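Membrane attack complex assembly inhibitor BGA71 (PDB 6FMH) inhibits assembly of the complement membrane attack complex and, as an outer surface protein of a Lyme disease agent, probably helps the bacterium evade host immunity. Local coordinates at residues E33-G38 / T64-L69; K80-T85 / D160-D165; A152-E157 / E182-L187; L90-T95 / T171-L176. All coordinates share one frame; numbering follows the deposited sequence.

Contact 1. Residues E33-G38 / T64-L69; sequences EIDAQG and TIYSSL
Tyr66 and Asp35 meet through matching first torsions: each CG is turned anti to its own carbonyl carbon (chi1 -76° for Tyr66, -72° for Asp35), which sends the phenol across from helix 55-68 and the carboxylate out from the last turn of helix 12-36. Tyr66 OH donates a hydrogen bond of 2.7 Å to Asp35 OD1, arriving on the syn lone pair, the side of the other carboxylate oxygen. OD1 lies at the edge of the ring and in its plane, while the carboxylate itself stands almost perpendicular to the ring, the two planes 88° apart. Ile34 supplies the apolar half of the contact. Its methyl CG2 comes obliquely to 3.6 Å from Tyr66 CE2, and its other branch ends with CD1 4.0 Å from Tyr66 CD2; the isoleucine and the tyrosine run antiparallel alongside each other. Ile76 and Tyr71 also pack on both of these side chains and help enclose the pair. Asp35 has a second partner, because OD2 forms a salt bridge with Lys62, one turn before Tyr66 on the same helix. The carboxylate is thus gripped at both oxygens from helix 55-68, once by a phenol and once by a lysine, an environment that would probably favour its charged form, while the hydroxyl of the buried Tyr66 has an acceptor from the end of helix 12-36.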
loop_
_atom_site.group_PDB
_atom_site.type_symbol
_atom_site.label_atom_id
_atom_site.label_comp_id
_atom_site.label_asym_id
_atom_site.label_seq_id
_atom_site.Cartn_x
_atom_site.Cartn_y
_atom_site.Cartn_z
ATOM N N GLU A 33 -9.791 -7.245 -13.951
ATOM C CA GLU A 33 -10.620 -8.115 -14.780
ATOM C C GLU A 33 -11.563 -7.303 -15.606
ATOM O O GLU A 33 -11.523 -7.342 -16.832
ATOM C CB GLU A 33 -11.447 -9.112 -13.938
ATOM C CG GLU A 33 -10.746 -10.431 -13.867
ATOM C CD GLU A 33 -11.596 -11.601 -13.434
ATOM O OE1 GLU A 33 -12.851 -11.499 -13.411
ATOM O OE2 GLU A 33 -10.960 -12.667 -13.171
ATOM N N ILE A 34 -12.475 -6.645 -14.922
ATOM C CA ILE A 34 -13.473 -5.800 -15.545
ATOM C C ILE A 34 -12.894 -4.880 -16.585
ATOM O O ILE A 34 -13.404 -4.807 -17.704
ATOM C CB ILE A 34 -14.128 -4.961 -14.468
ATOM C CG1 ILE A 34 -15.164 -5.789 -13.749
ATOM C CG2 ILE A 34 -14.739 -3.691 -15.040
ATOM C CD1 ILE A 34 -15.888 -4.981 -12.691
ATOM N N ASP A 35 -11.815 -4.199 -16.212
ATOM C CA ASP A 35 -11.137 -3.256 -17.092
ATOM C C ASP A 35 -10.428 -3.908 -18.281
ATOM O O ASP A 35 -10.199 -3.248 -19.297
ATOM C CB ASP A 35 -10.106 -2.453 -16.300
ATOM C CG ASP A 35 -10.741 -1.452 -15.362
ATOM O OD1 ASP A 35 -11.991 -1.297 -15.342
ATOM O OD2 ASP A 35 -9.968 -0.761 -14.674
ATOM N N ALA A 36 -10.065 -5.174 -18.155
ATOM C CA ALA A 36 -9.370 -5.877 -19.238
ATOM C C ALA A 36 -10.234 -5.986 -20.487
ATOM O O ALA A 36 -9.726 -6.089 -21.597
ATOM C CB ALA A 36 -8.904 -7.255 -18.776
ATOM N N GLN A 37 -11.535 -5.896 -20.285
ATOM C CA GLN A 37 -12.515 -6.001 -21.345
ATOM C C GLN A 37 -12.836 -4.670 -22.078
ATOM O O GLN A 37 -13.907 -4.523 -22.680
ATOM C CB GLN A 37 -13.808 -6.617 -20.717
ATOM C CG GLN A 37 -13.594 -8.065 -20.179
ATOM C CD GLN A 37 -13.530 -9.019 -21.320
ATOM O OE1 GLN A 37 -12.489 -9.642 -21.671
ATOM N NE2 GLN A 37 -14.656 -9.135 -21.943
ATOM N N GLY A 38 -11.946 -3.685 -21.993
ATOM C CA GLY A 38 -12.062 -2.453 -22.808
ATOM C C GLY A 38 -13.034 -1.364 -22.357
ATOM O O GLY A 38 -13.105 -0.315 -22.972
ATOM N N THR A 64 -13.389 2.222 -4.927
ATOM C CA THR A 64 -14.651 2.612 -4.248
ATOM C C THR A 64 -15.868 2.398 -5.100
ATOM O O THR A 64 -16.797 1.761 -4.713
ATOM C CB THR A 64 -14.625 4.078 -3.736
ATOM O OG1 THR A 64 -13.847 4.156 -2.527
ATOM C CG2 THR A 64 -16.011 4.529 -3.370
ATOM N N ILE A 65 -15.770 2.830 -6.341
ATOM C CA ILE A 65 -16.913 2.759 -7.273
ATOM C C ILE A 65 -17.296 1.338 -7.583
ATOM O O ILE A 65 -18.428 0.946 -7.380
ATOM C CB ILE A 65 -16.598 3.474 -8.619
ATOM C CG1 ILE A 65 -16.261 4.949 -8.410
ATOM C CG2 ILE A 65 -17.756 3.326 -9.606
ATOM C CD1 ILE A 65 -17.428 5.865 -8.469
ATOM N N TYR A 66 -16.325 0.562 -8.056
ATOM C CA TYR A 66 -16.567 -0.797 -8.547
ATOM C C TYR A 66 -17.031 -1.676 -7.435
ATOM O O TYR A 66 -17.896 -2.539 -7.629
ATOM C CB TYR A 66 -15.297 -1.369 -9.146
ATOM C CG TYR A 66 -14.901 -0.852 -10.535
ATOM C CD1 TYR A 66 -15.284 0.381 -10.995
ATOM C CD2 TYR A 66 -14.132 -1.644 -11.370
ATOM C CE1 TYR A 66 -14.901 0.832 -12.226
ATOM C CE2 TYR A 66 -13.755 -1.221 -12.615
ATOM C CZ TYR A 66 -14.158 0.027 -13.045
ATOM O OH TYR A 66 -13.741 0.478 -14.274
ATOM N N SER A 67 -16.427 -1.508 -6.271
ATOM C CA SER A 67 -16.816 -2.330 -5.111
ATOM C C SER A 67 -18.210 -1.909 -4.756
ATOM O O SER A 67 -18.986 -2.737 -4.300
ATOM C CB SER A 67 -15.851 -2.186 -3.897
ATOM O OG SER A 67 -16.029 -0.936 -3.254
ATOM N N SER A 68 -18.500 -0.625 -4.913
ATOM C CA SER A 68 -19.811 -0.102 -4.564
ATOM C C SER A 68 -20.915 -0.616 -5.473
ATOM O O SER A 68 -22.025 -0.914 -5.033
ATOM C CB SER A 68 -19.822 1.430 -4.586
ATOM O OG SER A 68 -19.064 1.997 -3.501
ATOM N N LEU A 69 -20.593 -0.739 -6.746
ATOM C CA LEU A 69 -21.514 -1.264 -7.735
ATOM C C LEU A 69 -21.273 -2.731 -8.007
ATOM O O LEU A 69 -21.756 -3.287 -9.006
ATOM C CB LEU A 69 -21.359 -0.524 -9.033
ATOM C CG LEU A 69 -21.583 0.974 -8.912
ATOM C CD1 LEU A 69 -21.209 1.628 -10.223
ATOM C CD2 LEU A 69 -23.032 1.231 -8.576
#

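Contact 2. Residues K80-T85 / D160-D165; sequences KEILET and DDYNKD
Tyr162 bridges two helices of the all-helical fold, lying against Ile82 and hydrogen-bonding to Glu81 just before its own helix ends in a Schellman motif. Ile82 CG1 makes a CH-pi contact over one face of the ring, 3.7 Å from the centroid and offset toward the rim, while Ile82 CD1 reaches back to Tyr162 CG at 3.8 Å. At the edge of the ring, Tyr162 OH donates to Glu81 OE2 (2.8 Å). The oxygen is met on its anti side, 24° out of the carboxylate plane. The glutamate gets there with an extended chain that crosses the tyrosine at about a right angle. Tyr162 has CG trans to the backbone N (chi1 -174°), which carries the ring across to helix 73-88. In the next shell, Thr78, Ile169 and Gln170 pack on Tyr162, and Leu176 of helix 173-183 packs on Ile82. The helix end behind the ring is closed by Asp165, whose positive phi goes with a bond from Asp165 N to Tyr162 O of 2.9 Å.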
loop_
_atom_site.group_PDB
_atom_site.type_symbol
_atom_site.label_atom_id
_atom_site.label_comp_id
_atom_site.label_asym_id
_atom_site.label_seq_id
_atom_site.Cartn_x
_atom_site.Cartn_y
_atom_site.Cartn_z
ATOM N N LYS A 80 -20.857 5.836 -15.799
ATOM C CA LYS A 80 -20.005 6.467 -16.803
ATOM C C LYS A 80 -20.798 7.471 -17.644
ATOM O O LYS A 80 -20.359 8.581 -17.902
ATOM C CB LYS A 80 -19.412 5.383 -17.679
ATOM C CG LYS A 80 -18.605 5.898 -18.825
ATOM C CD LYS A 80 -17.818 4.783 -19.524
ATOM C CE LYS A 80 -17.178 5.373 -20.768
ATOM N NZ LYS A 80 -16.237 4.441 -21.431
ATOM N N GLU A 81 -21.992 7.075 -18.055
ATOM C CA GLU A 81 -22.808 7.961 -18.837
ATOM C C GLU A 81 -23.192 9.197 -18.011
ATOM O O GLU A 81 -23.046 10.333 -18.460
ATOM C CB GLU A 81 -24.002 7.203 -19.382
ATOM C CG GLU A 81 -25.043 8.045 -20.117
ATOM C CD GLU A 81 -26.143 7.186 -20.726
ATOM O OE1 GLU A 81 -25.788 6.170 -21.295
ATOM O OE2 GLU A 81 -27.355 7.504 -20.651
ATOM N N ILE A 82 -23.671 8.973 -16.794
ATOM C CA ILE A 82 -23.969 10.058 -15.873
ATOM C C ILE A 82 -22.816 11.080 -15.811
ATOM O O ILE A 82 -23.032 12.296 -16.016
ATOM C CB ILE A 82 -24.235 9.565 -14.431
ATOM C CG1 ILE A 82 -25.553 8.816 -14.379
ATOM C CG2 ILE A 82 -24.307 10.778 -13.492
ATOM C CD1 ILE A 82 -25.800 7.986 -13.152
ATOM N N LEU A 83 -21.611 10.575 -15.576
ATOM C CA LEU A 83 -20.491 11.471 -15.400
ATOM C C LEU A 83 -20.087 12.149 -16.672
ATOM O O LEU A 83 -19.700 13.295 -16.661
ATOM C CB LEU A 83 -19.313 10.735 -14.780
ATOM C CG LEU A 83 -19.544 10.220 -13.356
ATOM C CD1 LEU A 83 -18.345 9.408 -12.970
ATOM C CD2 LEU A 83 -19.798 11.337 -12.366
ATOM N N GLU A 84 -20.223 11.453 -17.792
ATOM C CA GLU A 84 -19.879 12.029 -19.099
ATOM C C GLU A 84 -20.905 13.021 -19.623
ATOM O O GLU A 84 -20.567 13.991 -20.269
ATOM C CB GLU A 84 -19.672 10.926 -20.117
ATOM C CG GLU A 84 -18.322 10.264 -19.964
ATOM C CD GLU A 84 -18.112 9.091 -20.908
ATOM O OE1 GLU A 84 -19.003 8.801 -21.719
ATOM O OE2 GLU A 84 -17.027 8.494 -20.871
ATOM N N THR A 85 -22.167 12.786 -19.335
ATOM C CA THR A 85 -23.176 13.821 -19.552
ATOM C C THR A 85 -22.770 15.121 -18.827
ATOM O O THR A 85 -22.735 16.181 -19.435
ATOM C CB THR A 85 -24.527 13.351 -19.009
ATOM O OG1 THR A 85 -24.788 12.018 -19.504
ATOM C CG2 THR A 85 -25.659 14.287 -19.376
ATOM N N ASP A 160 -30.334 3.251 -9.965
ATOM C CA ASP A 160 -31.718 2.915 -10.159
ATOM C C ASP A 160 -32.539 4.153 -10.543
ATOM O O ASP A 160 -33.360 4.089 -11.459
ATOM C CB ASP A 160 -32.291 2.364 -8.881
ATOM C CG ASP A 160 -31.719 1.086 -8.509
ATOM O OD1 ASP A 160 -30.880 0.518 -9.261
ATOM O OD2 ASP A 160 -32.093 0.636 -7.414
ATOM N N ASP A 161 -32.366 5.239 -9.790
ATOM C CA ASP A 161 -33.075 6.483 -10.072
ATOM C C ASP A 161 -32.838 6.953 -11.480
ATOM O O ASP A 161 -33.746 7.414 -12.146
ATOM C CB ASP A 161 -32.638 7.583 -9.088
ATOM C CG ASP A 161 -33.397 7.538 -7.764
ATOM O OD1 ASP A 161 -34.351 6.742 -7.598
ATOM O OD2 ASP A 161 -33.017 8.310 -6.862
ATOM N N TYR A 162 -31.615 6.812 -11.927
ATOM C CA TYR A 162 -31.250 7.225 -13.280
ATOM C C TYR A 162 -31.978 6.406 -14.332
ATOM O O TYR A 162 -32.536 6.953 -15.267
ATOM C CB TYR A 162 -29.734 7.102 -13.478
ATOM C CG TYR A 162 -29.242 7.630 -14.800
ATOM C CD1 TYR A 162 -29.009 8.998 -14.977
ATOM C CD2 TYR A 162 -28.970 6.760 -15.889
ATOM C CE1 TYR A 162 -28.551 9.494 -16.200
ATOM C CE2 TYR A 162 -28.502 7.240 -17.073
ATOM C CZ TYR A 162 -28.310 8.600 -17.230
ATOM O OH TYR A 162 -27.853 9.096 -18.410
ATOM N N ASN A 163 -31.994 5.092 -14.157
ATOM C CA ASN A 163 -32.667 4.227 -15.099
ATOM C C ASN A 163 -34.173 4.419 -15.141
ATOM O O ASN A 163 -34.796 4.224 -16.216
ATOM C CB ASN A 163 -32.367 2.778 -14.802
ATOM C CG ASN A 163 -30.966 2.423 -15.150
ATOM O OD1 ASN A 163 -30.405 2.953 -16.093
ATOM N ND2 ASN A 163 -30.368 1.537 -14.384
ATOM N N LYS A 164 -34.765 4.833 -14.024
ATOM C CA LYS A 164 -36.173 5.169 -14.010
ATOM C C LYS A 164 -36.425 6.632 -14.419
ATOM O O LYS A 164 -37.574 7.061 -14.528
ATOM C CB LYS A 164 -36.831 4.856 -12.671
ATOM C CG LYS A 164 -36.688 3.394 -12.259
ATOM C CD LYS A 164 -37.160 3.129 -10.815
ATOM C CE LYS A 164 -36.761 1.731 -10.375
ATOM N NZ LYS A 164 -37.426 1.234 -9.148
ATOM N N ASP A 165 -35.385 7.388 -14.739
ATOM C CA ASP A 165 -35.536 8.847 -15.062
ATOM C C ASP A 165 -36.300 9.622 -13.982
ATOM O O ASP A 165 -37.020 10.565 -14.305
ATOM C CB ASP A 165 -36.228 9.078 -16.426
ATOM C CG ASP A 165 -36.067 10.512 -16.946
ATOM O OD1 ASP A 165 -35.077 11.193 -16.660
ATOM O OD2 ASP A 165 -36.960 10.974 -17.682
#

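Contact 3. Residues A152-E157 / E182-L187; sequences AKKLNE and ENYKTL
Lys154 and Leu155 of the long helix 127-163 meet Asn183 and Tyr184 near the end of helix 173-183 and in the segment after it, a partly buried junction of the helical fold. Among the packing contacts, Lys154 CG approaches the Tyr184 ring obliquely, 3.9 Å from CZ, and the phenol oxygen of Tyr184 sits over the backbone, 3.3 Å from Leu155 CA. Farther along the lysine, which bends at chi2 (86°), Lys154 CE passes 3.8 Å from Asn183 CB, the two side chains crossing at about a right angle. The polar ends find partners nearby: Tyr184 OH is hydrogen-bonded to Thr158 OG1, Asn183 ND2 to Tyr179 O, and Lys154 forms a salt bridge with Glu157, whose modelled length is doubtful. The Tyr184 ring also packs edge-to-face with Phe99. On the far flank of helix 127-163, Asn156 ND2 donates to Ala152 O at 2.9 Å, from above the carbonyl plane.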
loop_
_atom_site.group_PDB
_atom_site.type_symbol
_atom_site.label_atom_id
_atom_site.label_comp_id
_atom_site.label_asym_id
_atom_site.label_seq_id
_atom_site.Cartn_x
_atom_site.Cartn_y
_atom_site.Cartn_z
ATOM N N ALA A 152 -21.989 3.609 -1.075
ATOM C CA ALA A 152 -22.338 2.545 -2.008
ATOM C C ALA A 152 -23.845 2.386 -2.056
ATOM O O ALA A 152 -24.452 2.246 -3.125
ATOM C CB ALA A 152 -21.656 1.254 -1.596
ATOM N N LYS A 153 -24.458 2.392 -0.878
ATOM C CA LYS A 153 -25.904 2.276 -0.791
ATOM C C LYS A 153 -26.500 3.426 -1.631
ATOM O O LYS A 153 -27.214 3.179 -2.597
ATOM C CB LYS A 153 -26.346 2.332 0.651
ATOM C CG LYS A 153 -27.657 1.623 0.951
ATOM C CD LYS A 153 -27.454 0.106 1.117
ATOM C CE LYS A 153 -28.801 -0.604 1.414
ATOM N NZ LYS A 153 -28.697 -2.096 1.381
ATOM N N LYS A 154 -26.051 4.644 -1.349
ATOM C CA LYS A 154 -26.470 5.792 -2.090
ATOM C C LYS A 154 -26.220 5.678 -3.564
ATOM O O LYS A 154 -27.072 6.054 -4.358
ATOM C CB LYS A 154 -25.766 7.041 -1.598
ATOM C CG LYS A 154 -26.540 8.316 -1.918
ATOM C CD LYS A 154 -27.558 8.615 -0.841
ATOM C CE LYS A 154 -28.547 9.685 -1.251
ATOM N NZ LYS A 154 -29.954 9.203 -1.404
ATOM N N LEU A 155 -25.056 5.156 -3.951
ATOM C CA LEU A 155 -24.704 5.021 -5.375
ATOM C C LEU A 155 -25.613 4.032 -6.149
ATOM O O LEU A 155 -25.930 4.249 -7.329
ATOM C CB LEU A 155 -23.255 4.639 -5.520
ATOM C CG LEU A 155 -22.659 4.559 -6.945
ATOM C CD1 LEU A 155 -22.911 5.815 -7.756
ATOM C CD2 LEU A 155 -21.185 4.276 -6.880
ATOM N N ASN A 156 -26.107 3.005 -5.472
ATOM C CA ASN A 156 -27.029 2.069 -6.130
ATOM C C ASN A 156 -28.408 2.665 -6.335
ATOM O O ASN A 156 -29.060 2.446 -7.379
ATOM C CB ASN A 156 -27.056 0.768 -5.394
ATOM C CG ASN A 156 -25.860 -0.045 -5.733
ATOM O OD1 ASN A 156 -25.772 -0.586 -6.817
ATOM N ND2 ASN A 156 -24.875 -0.106 -4.810
ATOM N N GLU A 157 -28.808 3.460 -5.338
ATOM C CA GLU A 157 -30.050 4.202 -5.398
ATOM C C GLU A 157 -30.021 5.230 -6.556
ATOM O O GLU A 157 -31.012 5.460 -7.242
ATOM C CB GLU A 157 -30.381 4.906 -4.074
ATOM C CG GLU A 157 -31.372 5.977 -4.407
ATOM C CD GLU A 157 -31.603 6.965 -3.347
ATOM O OE1 GLU A 157 -30.703 7.218 -2.563
ATOM O OE2 GLU A 157 -32.685 7.521 -3.306
ATOM N N GLU A 182 -27.145 17.372 -4.482
ATOM C CA GLU A 182 -27.917 17.205 -3.241
ATOM C C GLU A 182 -27.679 15.822 -2.541
ATOM O O GLU A 182 -27.945 15.661 -1.335
ATOM C CB GLU A 182 -29.422 17.564 -3.452
ATOM C CG GLU A 182 -29.648 19.018 -3.994
ATOM C CD GLU A 182 -28.968 20.148 -3.164
ATOM O OE1 GLU A 182 -29.234 20.216 -1.947
ATOM O OE2 GLU A 182 -28.167 20.984 -3.707
ATOM N N ASN A 183 -27.148 14.837 -3.275
ATOM C CA ASN A 183 -26.953 13.507 -2.709
ATOM C C ASN A 183 -25.508 13.189 -2.462
ATOM O O ASN A 183 -25.175 12.137 -1.942
ATOM C CB ASN A 183 -27.588 12.491 -3.632
ATOM C CG ASN A 183 -29.066 12.668 -3.692
ATOM O OD1 ASN A 183 -29.803 12.277 -2.743
ATOM N ND2 ASN A 183 -29.558 13.153 -4.818
ATOM N N TYR A 184 -24.627 14.069 -2.910
ATOM C CA TYR A 184 -23.216 13.876 -2.672
ATOM C C TYR A 184 -22.566 15.152 -2.194
ATOM O O TYR A 184 -21.550 15.555 -2.722
ATOM C CB TYR A 184 -22.581 13.295 -3.952
ATOM C CG TYR A 184 -23.215 11.942 -4.317
ATOM C CD1 TYR A 184 -22.815 10.786 -3.689
ATOM C CD2 TYR A 184 -24.205 11.858 -5.244
ATOM C CE1 TYR A 184 -23.371 9.573 -4.010
ATOM C CE2 TYR A 184 -24.797 10.656 -5.560
ATOM C CZ TYR A 184 -24.379 9.508 -4.950
ATOM O OH TYR A 184 -24.954 8.281 -5.308
ATOM N N LYS A 185 -23.199 15.812 -1.243
ATOM C CA LYS A 185 -22.842 17.166 -0.810
ATOM C C LYS A 185 -21.456 17.219 -0.259
ATOM O O LYS A 185 -20.635 18.076 -0.608
ATOM C CB LYS A 185 -23.745 17.625 0.335
ATOM C CG LYS A 185 -25.055 18.269 -0.094
ATOM C CD LYS A 185 -25.707 19.104 1.019
ATOM C CE LYS A 185 -26.461 20.348 0.514
ATOM N NZ LYS A 185 -27.709 20.642 1.306
ATOM N N THR A 186 -21.210 16.251 0.599
ATOM C CA THR A 186 -20.034 16.217 1.411
ATOM C C THR A 186 -19.686 14.739 1.785
ATOM O O THR A 186 -20.560 13.929 2.037
ATOM C CB THR A 186 -20.314 17.128 2.649
ATOM O OG1 THR A 186 -19.093 17.559 3.219
ATOM C CG2 THR A 186 -21.115 16.440 3.711
ATOM N N LEU A 187 -18.407 14.432 1.819
ATOM C CA LEU A 187 -17.886 13.222 2.471
ATOM C C LEU A 187 -18.547 12.921 3.846
ATOM O O LEU A 187 -19.026 11.808 4.092
ATOM C CB LEU A 187 -16.373 13.377 2.676
ATOM C CG LEU A 187 -15.614 12.337 3.466
ATOM C CD1 LEU A 187 -15.513 11.071 2.644
ATOM C CD2 LEU A 187 -14.223 12.849 3.797
#

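Contact 4. Residues L90-T95 / T171-L176; sequences LQHRYT and TNVDAL
His92 and Asp174 mark the closest backbone approach, their CA atoms 7.9 Å apart where the start of helix 90-123 faces the first turn of helix 173-183. From there the CB of His92 is directed toward helix 173-183, and the Asp174 carboxylate lies near the ring edge. The two side chains cross at about a right angle, with ring and carboxylate planes 79° apart. The finer detail of this pair is doubtful, because the ring is probably turned over in the model and sits too near the carboxylate. With CG anti to the carbonyl carbon (chi1 -67°), the carboxylate of Asp174 comes across to the His92 ring; because the residue is in the first helical turn, its negative charge would probably be favoured by the helix dipole. Over the centre of one imidazole face lies Gln91 CB, about 4.2 Å above the plane, and a methyl of Val173 also lies near the ring. Asn172 occupies the N-cap of helix 173-183. Its OD1 accepts weak bonds from Asp174 N at 3.1 Å and from Ala175 N at 3.4 Å, capping two amides of the first turn, one of them belonging to the residue that meets His92. Helix 73-88 lies against this junction: Leu86 packs on His92, Val173 and Leu176, and Thr85 adds to the cover of Val173. Farther along, Ala177 touches His92 and Met180 touches Thr95, continuing the pairing of helices 90-123 and 173-183 in a fold without strands.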
loop_
_atom_site.group_PDB
_atom_site.type_symbol
_atom_site.label_atom_id
_atom_site.label_comp_id
_atom_site.label_asym_id
_atom_site.label_seq_id
_atom_site.Cartn_x
_atom_site.Cartn_y
_atom_site.Cartn_z
ATOM N N LEU A 90 -20.388 22.073 -20.025
ATOM C CA LEU A 90 -19.469 22.987 -19.371
ATOM C C LEU A 90 -20.010 23.520 -18.046
ATOM O O LEU A 90 -19.340 23.422 -17.026
ATOM C CB LEU A 90 -19.133 24.134 -20.304
ATOM C CG LEU A 90 -18.252 23.724 -21.477
ATOM C CD1 LEU A 90 -18.020 24.910 -22.384
ATOM C CD2 LEU A 90 -16.931 23.096 -21.095
ATOM N N GLN A 91 -21.247 24.013 -18.048
ATOM C CA GLN A 91 -21.887 24.494 -16.792
ATOM C C GLN A 91 -21.681 23.527 -15.599
ATOM O O GLN A 91 -21.394 23.982 -14.493
ATOM C CB GLN A 91 -23.394 24.775 -16.926
ATOM C CG GLN A 91 -23.760 25.468 -18.233
ATOM C CD GLN A 91 -24.247 24.489 -19.287
ATOM O OE1 GLN A 91 -25.328 23.936 -19.135
ATOM N NE2 GLN A 91 -23.473 24.297 -20.372
ATOM N N HIS A 92 -21.821 22.218 -15.852
ATOM C CA HIS A 92 -21.811 21.219 -14.800
ATOM C C HIS A 92 -20.576 20.328 -14.775
ATOM O O HIS A 92 -20.492 19.416 -13.949
ATOM C CB HIS A 92 -23.043 20.325 -14.912
ATOM C CG HIS A 92 -24.328 21.072 -14.846
ATOM N ND1 HIS A 92 -25.323 20.897 -15.781
ATOM C CD2 HIS A 92 -24.778 22.007 -13.981
ATOM C CE1 HIS A 92 -26.335 21.690 -15.492
ATOM N NE2 HIS A 92 -26.035 22.359 -14.394
ATOM N N ARG A 93 -19.618 20.580 -15.656
ATOM C CA ARG A 93 -18.416 19.767 -15.656
ATOM C C ARG A 93 -17.906 19.560 -14.222
ATOM O O ARG A 93 -17.610 18.443 -13.810
ATOM C CB ARG A 93 -17.336 20.360 -16.539
ATOM C CG ARG A 93 -16.281 19.308 -16.892
ATOM C CD ARG A 93 -15.122 19.782 -17.778
ATOM N NE ARG A 93 -15.588 19.663 -19.181
ATOM C CZ ARG A 93 -14.986 20.048 -20.312
ATOM N NH1 ARG A 93 -13.836 20.670 -20.296
ATOM N NH2 ARG A 93 -15.577 19.824 -21.478
ATOM N N TYR A 94 -17.827 20.650 -13.462
ATOM C CA TYR A 94 -17.200 20.638 -12.141
ATOM C C TYR A 94 -17.817 19.626 -11.192
ATOM O O TYR A 94 -17.159 19.079 -10.327
ATOM C CB TYR A 94 -17.268 22.042 -11.518
ATOM C CG TYR A 94 -18.607 22.391 -10.920
ATOM C CD1 TYR A 94 -19.661 22.823 -11.715
ATOM C CD2 TYR A 94 -18.832 22.240 -9.558
ATOM C CE1 TYR A 94 -20.900 23.132 -11.162
ATOM C CE2 TYR A 94 -20.065 22.542 -8.981
ATOM C CZ TYR A 94 -21.098 22.999 -9.790
ATOM O OH TYR A 94 -22.321 23.278 -9.210
ATOM N N THR A 95 -19.110 19.440 -11.324
ATOM C CA THR A 95 -19.842 18.522 -10.506
ATOM C C THR A 95 -19.389 17.076 -10.731
ATOM O O THR A 95 -19.301 16.293 -9.769
ATOM C CB THR A 95 -21.311 18.692 -10.818
ATOM O OG1 THR A 95 -21.658 20.065 -10.594
ATOM C CG2 THR A 95 -22.142 17.808 -9.932
ATOM N N THR A 171 -33.204 12.653 -18.500
ATOM C CA THR A 171 -33.675 13.515 -19.565
ATOM C C THR A 171 -33.102 14.908 -19.455
ATOM O O THR A 171 -33.006 15.618 -20.450
ATOM C CB THR A 171 -35.183 13.580 -19.456
ATOM O OG1 THR A 171 -35.714 12.342 -19.971
ATOM C CG2 THR A 171 -35.775 14.794 -20.209
ATOM N N ASN A 172 -32.736 15.307 -18.245
ATOM C CA ASN A 172 -32.427 16.697 -17.981
ATOM C C ASN A 172 -31.147 16.819 -17.229
ATOM O O ASN A 172 -31.077 16.472 -16.042
ATOM C CB ASN A 172 -33.587 17.290 -17.177
ATOM C CG ASN A 172 -33.558 18.804 -17.121
ATOM O OD1 ASN A 172 -32.518 19.429 -17.314
ATOM N ND2 ASN A 172 -34.709 19.395 -16.864
ATOM N N VAL A 173 -30.106 17.245 -17.929
ATOM C CA VAL A 173 -28.797 17.427 -17.306
ATOM C C VAL A 173 -28.831 18.357 -16.122
ATOM O O VAL A 173 -28.203 18.062 -15.121
ATOM C CB VAL A 173 -27.679 18.028 -18.162
ATOM C CG1 VAL A 173 -26.376 17.397 -17.682
ATOM C CG2 VAL A 173 -27.854 17.807 -19.634
ATOM N N ASP A 174 -29.562 19.459 -16.229
ATOM C CA ASP A 174 -29.703 20.374 -15.101
ATOM C C ASP A 174 -30.316 19.692 -13.893
ATOM O O ASP A 174 -29.843 19.834 -12.787
ATOM C CB ASP A 174 -30.558 21.567 -15.498
ATOM C CG ASP A 174 -29.875 22.438 -16.546
ATOM O OD1 ASP A 174 -28.646 22.472 -16.638
ATOM O OD2 ASP A 174 -30.566 23.093 -17.304
ATOM N N ALA A 175 -31.328 18.867 -14.145
ATOM C CA ALA A 175 -31.941 18.089 -13.086
ATOM C C ALA A 175 -30.887 17.169 -12.540
ATOM O O ALA A 175 -30.731 17.063 -11.327
ATOM C CB ALA A 175 -33.147 17.302 -13.599
ATOM N N LEU A 176 -30.172 16.500 -13.457
ATOM C CA LEU A 176 -29.134 15.543 -13.084
ATOM C C LEU A 176 -28.121 16.199 -12.153
ATOM O O LEU A 176 -27.847 15.688 -11.067
ATOM C CB LEU A 176 -28.419 15.027 -14.310
ATOM C CG LEU A 176 -27.285 14.031 -14.032
ATOM C CD1 LEU A 176 -27.839 12.799 -13.361
ATOM C CD2 LEU A 176 -26.607 13.675 -15.351
#

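Contact 1 is buried, contacts 2 and 3 are partly so, and contact 4 lies at the surface, its centre about 21 Å from that of the chain. Contacts 1 and 2 share a chemistry, a tyrosine hydroxyl donating to a carboxylate, with an isoleucine oblique to the ring in contact 1 and over its face in contact 2; contact 3 packs around a tyrosine whose hydroxyl is hydrogen-bonded to Thr158, and contact 4 brings a histidine beside an aspartate at a helix start, in detail that is doubtful. Helix 127-163 serves contacts 2 and 3, and helix 173-183 contacts 3 and 4. Ser68 and Leu69 of contact 1 meet contact 3 at Ala152, Leu155 and Asn156; Thr85 of contact 2 packs on Val173.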